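Local coordinates for phosphoglycerate oxidoreductase (Rhizobium etli, PDB 4HY3), which probably works as an NAD(P)-dependent reductase of hydroxypyruvate or glyoxylate, in the manner of the D-isomer-specific 2-hydroxyacid dehydrogenases, at residues Arg28-Glu36 with His53-Pro63; Phe273-Ser281 with His301-Phe309. All coordinates share one frame; numbering follows the deposited sequence.

Interaction 1. Residues Arg28-Glu36 with His53-Pro63; sequences RPLAISAPE and HSKYEIVEADP
R28 NH1 reaches the carbonyl end of helix 46-55 and donates to H53 O at 2.7 Å (N-H...O 156°), with a second, weak bond to S54 O. H53 O lies almost in the guanidinium plane, so the group meets this carbonyl edge-on, while the carbonyl carbon of Y56 sits over one of its faces. The R28 side chain can fold back to the helix end because CG stands beside the backbone N and the chain bends at chi2 and chi3. A cation here would probably be favoured by the helix dipole.

At Y56 the chain leaves the helix and joins a parallel pairing. P29 O takes the amide of E57 at 3.0 Å, and A31 N donates to E57 O at 2.9 Å (168°). The amide of V59 then bonds to A31 O, S33 N to V59 O, and a weak bond from A61 N to S33 O finishes the run. The axes of these two short strands diverge by 29°.

L30, I32, E57 and V59 share one face. L30 CD2 packs on V59 CG1 at 3.9 Å, and I32 CG2 meets A61 CB at 3.6 Å. The carboxylate of E57 turns to a salt bridge with R76. On the other face, S33 CB touches I58 CG2 at 3.8 Å. Just ahead of the strands, P29 CB lies at the edge of the Y56 ring, 3.7 Å from CD1, and Y56 OH is hydrogen-bonded to D338.

Strand 30-34, helix 46-55 and strand 57-60 thus form a beta-alpha-beta crossover, with 57-60 at one edge of the sheet within this chain and 77-82 flanking 30-34 on its far side. L40 of helix 40-43 packs on S33 and I58; M334 of helix 320-338 lies against A31 and Y56.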
loop_
_atom_site.group_PDB
_atom_site.type_symbol
_atom_site.label_atom_id
_atom_site.label_comp_id
_atom_site.label_asym_id
_atom_site.label_seq_id
_atom_site.Cartn_x
_atom_site.Cartn_y
_atom_site.Cartn_z
ATOM N N ARG A 28 12.558 39.245 -14.569
ATOM C CA ARG A 28 11.437 38.364 -14.172
ATOM C C ARG A 28 10.524 38.203 -15.373
ATOM O O ARG A 28 10.136 39.180 -15.983
ATOM C CB ARG A 28 10.698 38.977 -12.975
ATOM C CG ARG A 28 11.540 38.969 -11.706
ATOM C CD ARG A 28 11.295 40.129 -10.753
ATOM N NE ARG A 28 10.042 40.829 -11.015
ATOM C CZ ARG A 28 8.917 40.673 -10.324
ATOM N NH1 ARG A 28 8.854 39.827 -9.295
ATOM N NH2 ARG A 28 7.860 41.390 -10.665
ATOM N N PRO A 29 10.186 36.961 -15.709
ATOM C CA PRO A 29 9.162 36.605 -16.715
ATOM C C PRO A 29 7.813 37.257 -16.434
ATOM O O PRO A 29 7.465 37.479 -15.303
ATOM C CB PRO A 29 9.006 35.088 -16.573
ATOM C CG PRO A 29 10.157 34.637 -15.707
ATOM C CD PRO A 29 10.665 35.806 -14.933
ATOM N N LEU A 30 7.062 37.557 -17.468
ATOM C CA LEU A 30 5.805 38.246 -17.309
ATOM C C LEU A 30 4.662 37.313 -17.632
ATOM O O LEU A 30 4.697 36.598 -18.635
ATOM C CB LEU A 30 5.730 39.486 -18.207
ATOM C CG LEU A 30 4.458 40.347 -18.146
ATOM C CD1 LEU A 30 4.734 41.749 -18.668
ATOM C CD2 LEU A 30 3.279 39.739 -18.904
ATOM N N ALA A 31 3.642 37.362 -16.783
ATOM C CA ALA A 31 2.428 36.614 -16.988
ATOM C C ALA A 31 1.198 37.497 -16.835
ATOM O O ALA A 31 1.075 38.253 -15.860
ATOM C CB ALA A 31 2.354 35.446 -16.020
ATOM N N ILE A 32 0.276 37.364 -17.788
ATOM C CA ILE A 32 -0.997 38.058 -17.763
ATOM C C ILE A 32 -2.002 37.279 -16.930
ATOM O O ILE A 32 -2.161 36.072 -17.068
ATOM C CB ILE A 32 -1.511 38.279 -19.197
ATOM C CG1 ILE A 32 -0.426 38.997 -19.993
ATOM C CG2 ILE A 32 -2.813 39.086 -19.212
ATOM C CD1 ILE A 32 -0.767 39.237 -21.441
ATOM N N SER A 33 -2.685 37.986 -16.045
ATOM C CA SER A 33 -3.722 37.370 -15.244
ATOM C C SER A 33 -5.117 37.750 -15.775
ATOM O O SER A 33 -5.434 38.910 -15.934
ATOM C CB SER A 33 -3.515 37.751 -13.787
ATOM O OG SER A 33 -4.645 37.434 -13.013
ATOM N N ALA A 34 -5.925 36.748 -16.085
ATOM C CA ALA A 34 -7.277 36.944 -16.640
ATOM C C ALA A 34 -8.027 35.683 -16.277
ATOM O O ALA A 34 -8.435 34.910 -17.151
ATOM C CB ALA A 34 -7.226 37.112 -18.149
ATOM N N PRO A 35 -8.148 35.438 -14.972
ATOM C CA PRO A 35 -8.629 34.174 -14.411
ATOM C C PRO A 35 -10.144 34.040 -14.257
ATOM O O PRO A 35 -10.656 32.937 -14.000
ATOM C CB PRO A 35 -7.976 34.156 -13.036
ATOM C CG PRO A 35 -7.832 35.601 -12.695
ATOM C CD PRO A 35 -7.502 36.297 -13.965
ATOM N N GLU A 36 -10.836 35.162 -14.389
ATOM C CA GLU A 36 -12.299 35.278 -14.304
ATOM C C GLU A 36 -13.006 34.122 -14.976
ATOM O O GLU A 36 -12.622 33.735 -16.063
ATOM C CB GLU A 36 -12.661 36.542 -15.039
ATOM C CG GLU A 36 -11.406 37.297 -15.468
ATOM C CD GLU A 36 -10.827 38.225 -14.401
ATOM O OE1 GLU A 36 -11.356 38.257 -13.277
ATOM O OE2 GLU A 36 -9.825 38.930 -14.687
ATOM N N HIS A 53 4.521 36.421 -6.982
ATOM C CA HIS A 53 4.890 37.791 -7.373
ATOM C C HIS A 53 6.315 38.046 -7.138
ATOM O O HIS A 53 6.898 38.978 -7.662
ATOM C CB HIS A 53 4.093 38.808 -6.627
ATOM C CG HIS A 53 2.648 38.877 -7.056
ATOM N ND1 HIS A 53 2.275 39.347 -8.242
ATOM C CD2 HIS A 53 1.469 38.524 -6.381
ATOM C CE1 HIS A 53 0.929 39.309 -8.333
ATOM N NE2 HIS A 53 0.439 38.811 -7.200
ATOM N N SER A 54 6.913 37.204 -6.323
ATOM C CA SER A 54 8.288 37.373 -6.051
ATOM C C SER A 54 8.943 36.925 -7.290
ATOM O O SER A 54 9.965 37.442 -7.651
ATOM C CB SER A 54 8.721 36.491 -4.911
ATOM O OG SER A 54 10.117 36.638 -4.736
ATOM N N LYS A 55 8.331 35.980 -7.987
ATOM C CA LYS A 55 8.993 35.396 -9.135
ATOM C C LYS A 55 8.651 35.973 -10.487
ATOM O O LYS A 55 9.462 35.905 -11.368
ATOM C CB LYS A 55 8.767 33.895 -9.147
ATOM C CG LYS A 55 9.676 33.170 -10.109
ATOM C CD LYS A 55 9.722 31.695 -9.777
ATOM C CE LYS A 55 11.052 31.119 -10.233
ATOM N NZ LYS A 55 10.830 29.687 -10.558
ATOM N N TYR A 56 7.443 36.504 -10.668
ATOM C CA TYR A 56 6.952 36.976 -11.984
ATOM C C TYR A 56 6.392 38.394 -11.903
ATOM O O TYR A 56 6.003 38.829 -10.818
ATOM C CB TYR A 56 5.847 36.035 -12.508
ATOM C CG TYR A 56 6.258 34.581 -12.538
ATOM C CD1 TYR A 56 6.937 34.041 -13.629
ATOM C CD2 TYR A 56 5.988 33.739 -11.465
ATOM C CE1 TYR A 56 7.323 32.696 -13.644
ATOM C CE2 TYR A 56 6.366 32.412 -11.478
ATOM C CZ TYR A 56 7.032 31.897 -12.564
ATOM O OH TYR A 56 7.416 30.593 -12.538
ATOM N N GLU A 57 6.345 39.104 -13.030
ATOM C CA GLU A 57 5.482 40.266 -13.139
ATOM C C GLU A 57 4.113 39.784 -13.556
ATOM O O GLU A 57 3.913 39.327 -14.712
ATOM C CB GLU A 57 5.938 41.199 -14.228
ATOM C CG GLU A 57 7.430 41.372 -14.360
ATOM C CD GLU A 57 7.799 42.227 -15.564
ATOM O OE1 GLU A 57 9.009 42.145 -15.955
ATOM O OE2 GLU A 57 6.882 42.955 -16.092
ATOM N N ILE A 58 3.163 39.885 -12.633
ATOM C CA ILE A 58 1.805 39.462 -12.928
ATOM C C ILE A 58 0.886 40.637 -13.151
ATOM O O ILE A 58 0.445 41.241 -12.186
ATOM C CB ILE A 58 1.259 38.575 -11.816
ATOM C CG1 ILE A 58 1.914 37.209 -11.921
ATOM C CG2 ILE A 58 -0.261 38.456 -11.879
ATOM C CD1 ILE A 58 2.850 37.005 -10.781
ATOM N N VAL A 59 0.622 40.978 -14.412
ATOM C CA VAL A 59 -0.292 42.085 -14.746
ATOM C C VAL A 59 -1.726 41.592 -14.864
ATOM O O VAL A 59 -2.057 40.765 -15.739
ATOM C CB VAL A 59 0.152 42.948 -15.987
ATOM C CG1 VAL A 59 1.362 42.382 -16.688
ATOM C CG2 VAL A 59 -0.969 43.185 -16.973
ATOM N N GLU A 60 -2.561 42.079 -13.949
ATOM C CA GLU A 60 -4.016 41.860 -14.040
ATOM C C GLU A 60 -4.572 42.594 -15.248
ATOM O O GLU A 60 -4.128 43.683 -15.587
ATOM C CB GLU A 60 -4.717 42.274 -12.759
ATOM C CG GLU A 60 -4.949 41.097 -11.819
ATOM C CD GLU A 60 -4.940 41.507 -10.359
ATOM O OE1 GLU A 60 -4.099 42.334 -10.012
ATOM O OE2 GLU A 60 -5.752 41.023 -9.547
ATOM N N ALA A 61 -5.489 41.953 -15.931
ATOM C CA ALA A 61 -5.947 42.388 -17.208
ATOM C C ALA A 61 -7.386 41.965 -17.353
ATOM O O ALA A 61 -7.851 41.027 -16.712
ATOM C CB ALA A 61 -5.128 41.748 -18.296
ATOM N N ASP A 62 -8.085 42.683 -18.216
ATOM C CA ASP A 62 -9.492 42.501 -18.457
ATOM C C ASP A 62 -9.608 41.389 -19.465
ATOM O O ASP A 62 -9.084 41.496 -20.555
ATOM C CB ASP A 62 -10.022 43.826 -19.010
ATOM C CG ASP A 62 -11.435 43.748 -19.566
ATOM O OD1 ASP A 62 -11.812 44.762 -20.222
ATOM O OD2 ASP A 62 -12.165 42.732 -19.361
ATOM N N PRO A 63 -10.284 40.296 -19.099
ATOM C CA PRO A 63 -10.333 39.197 -20.072
ATOM C C PRO A 63 -11.019 39.575 -21.410
ATOM O O PRO A 63 -10.471 39.232 -22.479
ATOM C CB PRO A 63 -11.046 38.069 -19.326
ATOM C CG PRO A 63 -11.740 38.733 -18.177
ATOM C CD PRO A 63 -10.990 39.984 -17.837
#

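Interaction 2. Residues Phe273-Ser281 with His301-Phe309; sequences FDALMAAVS and HPVRSLKGF
M277, modelled as selenomethionine, holds CG anti to its carbonyl carbon (chi1 -65°) and then bends at chi3 (64°), which carries CE to P302 CB at 3.8 Å and to L306 CD2 at 3.9 Å. L306 answers with CG anti to its own N (chi1 -165°), sending its two methyls toward the helix: CD2 comes 3.6 Å from V280 CB, and CD1 3.8 Å from S281 CB. With an alanine here both methyls would be gone, which would probably open a gap between the loop and the helix at V280 and S281 and leave the M277 CE methyl freer to move.

Deeper in, L276 CD2 approaches the edge of the F309 ring, 3.6 Å from CE1, and the F273 side chain crosses that of F309 at about a right angle. The contact is apolar; its loop partner is shaped by bonds of its own. V303 N donates to H301 ND1 at 3.1 Å, nearly in the ring plane, and L306-F309 make a type II turn whose G308 has a backbone conformation that calls for glycine.

Helix 273-281 is the connection between strands 261-264 and 286-289 of the parallel Rossmann sheet, and residues 301-309 lead into its edge strand, 309-311. R311 fastens the loop through V303 O and L306 O, F309 leans on A287 of strand 286-289, and F253 of helix 250-254 packs against L276.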
loop_
_atom_site.group_PDB
_atom_site.type_symbol
_atom_site.label_atom_id
_atom_site.label_comp_id
_atom_site.label_asym_id
_atom_site.label_seq_id
_atom_site.Cartn_x
_atom_site.Cartn_y
_atom_site.Cartn_z
ATOM N N PHE A 273 -33.931 10.616 -13.758
ATOM C CA PHE A 273 -34.091 10.875 -12.345
ATOM C C PHE A 273 -35.299 10.158 -11.769
ATOM O O PHE A 273 -35.182 9.432 -10.774
ATOM C CB PHE A 273 -34.084 12.367 -12.008
ATOM C CG PHE A 273 -33.244 12.683 -10.813
ATOM C CD1 PHE A 273 -31.912 13.039 -10.965
ATOM C CD2 PHE A 273 -33.757 12.545 -9.528
ATOM C CE1 PHE A 273 -31.116 13.288 -9.857
ATOM C CE2 PHE A 273 -32.972 12.799 -8.415
ATOM C CZ PHE A 273 -31.650 13.166 -8.581
ATOM N N ASP A 274 -36.449 10.325 -12.426
ATOM C CA ASP A 274 -37.697 9.718 -11.958
ATOM C C ASP A 274 -37.611 8.198 -12.066
ATOM O O ASP A 274 -38.236 7.491 -11.283
ATOM C CB ASP A 274 -38.923 10.252 -12.716
ATOM C CG ASP A 274 -38.706 11.652 -13.298
ATOM O OD1 ASP A 274 -39.286 12.625 -12.761
ATOM O OD2 ASP A 274 -37.956 11.770 -14.299
ATOM N N ALA A 275 -36.834 7.696 -13.023
ATOM C CA ALA A 275 -36.519 6.263 -13.045
ATOM C C ALA A 275 -35.771 5.878 -11.780
ATOM O O ALA A 275 -36.106 4.873 -11.157
ATOM C CB ALA A 275 -35.719 5.878 -14.280
ATOM N N LEU A 276 -34.783 6.694 -11.389
ATOM C CA LEU A 276 -34.019 6.472 -10.145
ATOM C C LEU A 276 -34.866 6.589 -8.865
ATOM O O LEU A 276 -34.850 5.695 -8.020
ATOM C CB LEU A 276 -32.779 7.376 -10.080
ATOM C CG LEU A 276 -32.093 7.518 -8.708
ATOM C CD1 LEU A 276 -31.172 6.356 -8.351
ATOM C CD2 LEU A 276 -31.381 8.852 -8.620
HETATM N N MSE A 277 -35.614 7.676 -8.727
HETATM C CA MSE A 277 -36.525 7.827 -7.584
HETATM C C MSE A 277 -37.457 6.631 -7.463
HETATM O O MSE A 277 -37.637 6.064 -6.373
HETATM C CB MSE A 277 -37.277 9.141 -7.731
HETATM C CG MSE A 277 -36.280 10.286 -7.630
HETATM SE SE MSE A 277 -37.215 11.990 -7.320
HETATM C CE MSE A 277 -37.995 11.592 -5.553
ATOM N N ALA A 278 -38.037 6.222 -8.590
ATOM C CA ALA A 278 -38.923 5.077 -8.633
ATOM C C ALA A 278 -38.307 3.853 -7.951
ATOM O O ALA A 278 -38.962 3.230 -7.108
ATOM C CB ALA A 278 -39.315 4.767 -10.067
ATOM N N ALA A 279 -37.051 3.536 -8.291
ATOM C CA ALA A 279 -36.336 2.390 -7.700
ATOM C C ALA A 279 -36.054 2.572 -6.213
ATOM O O ALA A 279 -35.856 1.584 -5.487
ATOM C CB ALA A 279 -35.051 2.108 -8.449
ATOM N N VAL A 280 -36.053 3.822 -5.755
ATOM C CA VAL A 280 -35.823 4.079 -4.336
ATOM C C VAL A 280 -37.086 3.907 -3.487
ATOM O O VAL A 280 -37.048 3.198 -2.488
ATOM C CB VAL A 280 -35.190 5.466 -4.027
ATOM C CG1 VAL A 280 -34.430 5.402 -2.703
ATOM C CG2 VAL A 280 -34.276 5.953 -5.147
ATOM N N SER A 281 -38.184 4.574 -3.854
ATOM C CA SER A 281 -39.444 4.416 -3.108
ATOM C C SER A 281 -39.851 2.951 -3.132
ATOM O O SER A 281 -40.114 2.359 -2.074
ATOM C CB SER A 281 -40.555 5.279 -3.690
ATOM O OG SER A 281 -40.554 5.144 -5.097
ATOM N N HIS A 301 -40.300 19.995 -5.137
ATOM C CA HIS A 301 -39.777 18.765 -5.718
ATOM C C HIS A 301 -39.865 17.522 -4.853
ATOM O O HIS A 301 -39.536 17.549 -3.663
ATOM C CB HIS A 301 -38.335 19.003 -6.129
ATOM C CG HIS A 301 -37.856 18.097 -7.234
ATOM N ND1 HIS A 301 -37.519 16.808 -7.021
ATOM C CD2 HIS A 301 -37.642 18.347 -8.595
ATOM C CE1 HIS A 301 -37.121 16.255 -8.187
ATOM N NE2 HIS A 301 -37.196 17.201 -9.148
ATOM N N PRO A 302 -40.305 16.402 -5.450
ATOM C CA PRO A 302 -40.417 15.147 -4.716
ATOM C C PRO A 302 -39.158 14.710 -3.978
ATOM O O PRO A 302 -39.265 14.178 -2.875
ATOM C CB PRO A 302 -40.764 14.133 -5.810
ATOM C CG PRO A 302 -41.517 14.925 -6.811
ATOM C CD PRO A 302 -40.952 16.320 -6.776
ATOM N N VAL A 303 -37.983 14.925 -4.568
ATOM C CA VAL A 303 -36.741 14.322 -4.042
ATOM C C VAL A 303 -36.520 14.610 -2.566
ATOM O O VAL A 303 -35.837 13.864 -1.870
ATOM C CB VAL A 303 -35.486 14.760 -4.816
ATOM C CG1 VAL A 303 -34.282 13.949 -4.369
ATOM C CG2 VAL A 303 -35.685 14.561 -6.305
ATOM N N ARG A 304 -37.127 15.682 -2.092
ATOM C CA ARG A 304 -36.911 16.131 -0.739
ATOM C C ARG A 304 -37.477 15.213 0.355
ATOM O O ARG A 304 -36.870 15.057 1.415
ATOM C CB ARG A 304 -37.397 17.559 -0.625
ATOM C CG ARG A 304 -36.865 18.373 -1.794
ATOM C CD ARG A 304 -36.944 19.853 -1.540
ATOM N NE ARG A 304 -36.332 20.606 -2.620
ATOM C CZ ARG A 304 -35.344 21.478 -2.456
ATOM N NH1 ARG A 304 -34.854 21.702 -1.245
ATOM N NH2 ARG A 304 -34.847 22.126 -3.504
ATOM N N SER A 305 -38.604 14.569 0.080
ATOM C CA SER A 305 -39.247 13.718 1.080
ATOM C C SER A 305 -38.804 12.243 1.027
ATOM O O SER A 305 -38.983 11.492 1.990
ATOM C CB SER A 305 -40.766 13.817 0.944
ATOM O OG SER A 305 -41.190 13.151 -0.227
ATOM N N LEU A 306 -38.225 11.830 -0.091
ATOM C CA LEU A 306 -37.964 10.413 -0.323
ATOM C C LEU A 306 -37.056 9.789 0.731
ATOM O O LEU A 306 -35.895 10.183 0.858
ATOM C CB LEU A 306 -37.353 10.231 -1.703
ATOM C CG LEU A 306 -37.355 8.812 -2.227
ATOM C CD1 LEU A 306 -38.785 8.421 -2.555
ATOM C CD2 LEU A 306 -36.465 8.733 -3.461
ATOM N N LYS A 307 -37.579 8.831 1.495
ATOM C CA LYS A 307 -36.731 8.065 2.395
ATOM C C LYS A 307 -35.753 7.232 1.564
ATOM O O LYS A 307 -36.106 6.734 0.487
ATOM C CB LYS A 307 -37.547 7.164 3.347
ATOM C CG LYS A 307 -37.836 5.745 2.850
ATOM C CD LYS A 307 -38.855 5.730 1.701
ATOM C CE LYS A 307 -38.875 4.405 0.935
ATOM N NZ LYS A 307 -39.366 3.279 1.781
ATOM N N GLY A 308 -34.524 7.099 2.062
ATOM C CA GLY A 308 -33.548 6.167 1.486
ATOM C C GLY A 308 -32.636 6.799 0.450
ATOM O O GLY A 308 -31.828 6.111 -0.181
ATOM N N PHE A 309 -32.779 8.113 0.283
ATOM C CA PHE A 309 -32.001 8.884 -0.673
ATOM C C PHE A 309 -31.261 10.011 0.067
ATOM O O PHE A 309 -31.903 10.969 0.519
ATOM C CB PHE A 309 -32.935 9.462 -1.747
ATOM C CG PHE A 309 -32.221 10.111 -2.901
ATOM C CD1 PHE A 309 -32.054 9.428 -4.101
ATOM C CD2 PHE A 309 -31.716 11.414 -2.795
ATOM C CE1 PHE A 309 -31.394 10.023 -5.165
ATOM C CE2 PHE A 309 -31.045 12.006 -3.860
ATOM C CZ PHE A 309 -30.882 11.308 -5.044
#

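In the fold
Interaction 1 and interaction 2 lie on opposite sides of the chain's centre, their own centres 48 Å apart and their nearest atoms about 27 Å apart, so neither touches the other. Each belongs to a different sheet: 28-36/53-63 forms the outer edge of one, while 273-281/301-309 packs a helix against the loop entering the edge strand of the other, in the NAD-binding domain. Among enzymes of this kind the active site usually lies in the cleft between two such domains; interaction 1 is strand pairing and interaction 2 is apolar packing, each within a domain body. Helix 320-338, which follows strand 309-311, returns the chain to interaction 1.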